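Local coordinates for fiber protein 2 (Fowl adenovirus 1, PDB 2VTW), which forms the short fibre of the viral capsid, a homotrimeric spike whose C-terminal head domain, given here, serves initial attachment to a host-cell receptor, at the interface of chains A and B. Residues are numbered along the deposited sequence; one frame, centred on the assembly and turned at random. Chains: chain A/B, Fiber protein 2.

The interface of chains A and B. Residues chain A 45, 47, 191, 193; chain B 43, 195-197.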
# COMPACT_ATOMS: atom_id res chain seq x y z
N THR A 45 4.49 -5.52 8.53
CA THR A 45 3.24 -5.46 7.75
C THR A 45 2.11 -5.93 8.65
O THR A 45 2.20 -7.01 9.21
CB THR A 45 3.29 -6.37 6.51
OG1 THR A 45 4.32 -5.93 5.62
CG2 THR A 45 1.96 -6.35 5.77
N SER A 47 -2.05 -6.44 8.84
CA SER A 47 -3.38 -6.57 8.22
C SER A 47 -4.44 -6.58 9.32
O SER A 47 -4.38 -7.40 10.25
CB SER A 47 -3.48 -7.83 7.38
OG SER A 47 -4.81 -8.05 6.94
N PRO A 191 -9.45 -5.93 4.24
CA PRO A 191 -8.28 -5.80 5.13
C PRO A 191 -7.60 -4.44 4.99
O PRO A 191 -7.39 -3.97 3.87
CB PRO A 191 -7.35 -6.93 4.68
CG PRO A 191 -7.75 -7.23 3.27
CD PRO A 191 -9.19 -6.82 3.11
N VAL A 193 -4.29 -2.63 5.34
CA VAL A 193 -2.91 -3.11 5.41
C VAL A 193 -2.00 -1.91 5.57
O VAL A 193 -2.10 -0.91 4.84
CB VAL A 193 -2.49 -4.01 4.22
CG1 VAL A 193 -1.08 -4.47 4.37
CG2 VAL A 193 -3.41 -5.24 4.09
N MET B 43 0.96 -14.11 4.63
CA MET B 43 0.56 -12.82 4.07
C MET B 43 0.86 -12.83 2.56
O MET B 43 1.99 -13.09 2.12
CB MET B 43 1.28 -11.68 4.78
CG MET B 43 0.69 -10.32 4.48
SD MET B 43 -0.95 -10.05 5.16
CE MET B 43 -0.46 -9.81 6.93
N THR B 195 -2.03 -6.43 -0.91
CA THR B 195 -1.72 -7.32 0.22
C THR B 195 -3.00 -7.74 0.94
O THR B 195 -3.88 -6.91 1.26
CB THR B 195 -0.74 -6.64 1.22
OG1 THR B 195 0.43 -6.20 0.50
CG2 THR B 195 -0.32 -7.63 2.35
N CYS B 196 -3.12 -9.04 1.16
CA CYS B 196 -4.22 -9.62 1.93
C CYS B 196 -3.70 -10.87 2.64
O CYS B 196 -2.66 -11.40 2.27
CB CYS B 196 -5.43 -9.98 1.04
SG CYS B 196 -5.07 -11.22 -0.15
N PRO B 197 -4.40 -11.30 3.70
CA PRO B 197 -4.05 -12.59 4.31
C PRO B 197 -4.16 -13.77 3.35
O PRO B 197 -5.14 -13.88 2.58
CB PRO B 197 -5.05 -12.72 5.46
CG PRO B 197 -5.47 -11.28 5.76
CD PRO B 197 -5.50 -10.64 4.41
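A:Val193 and B:Thr195 meet where two subunits of the trimeric fibre head pack together, and their side chains cross at about a right angle. Both residues lie in strand 185-197 of their own chain, yet the copies are used unequally: the valine of one subunit faces the threonine of the next, as suits neighbours in a trimer rather than partners across an exact two-fold. The valine works with both branches. CG1, which points away from the backbone N (chi1 -179°), rests 3.8 Å from the methyl CG2 of B:Thr195 and equally near its CB. CG2 turns instead to the main chain of B:Thr195 and comes within 3.3 Å of the carbonyl O. The threonine thus presents its methyl and its peptide carbonyl to a forked apolar group, and these two residues hide more surface than any others of the patch.

A second close packing joins the two copies of strand 43-53. The chain of B:Met43 bends at chi2 and chi3, which carries its thioether tip to A:Ser47; the terminal methyl CE lies 3.6 Å from the serine CB, with SD slightly farther away. While CB takes the methionine methyl, the hydroxyl OG points to the ring of B:Pro197, because chi1 of 172° swings it away from the backbone N.

Around this core the fit is looser. A:Thr45 brings its methyl CG2 no nearer than 4.3 Å to CG2 of B:Thr195. On the other flank lies A:Pro191, which follows a cis peptide bond. CB of A:Pro191 stands 4.2 Å from CD of B:Pro197, and its CG is as far from CB of B:Cys196, a looser approach than that of the valine. Between this loose flank and the methionine, the hydroxyl OG of A:Ser47 sits 3.5 Å from the ring carbon CG of B:Pro197.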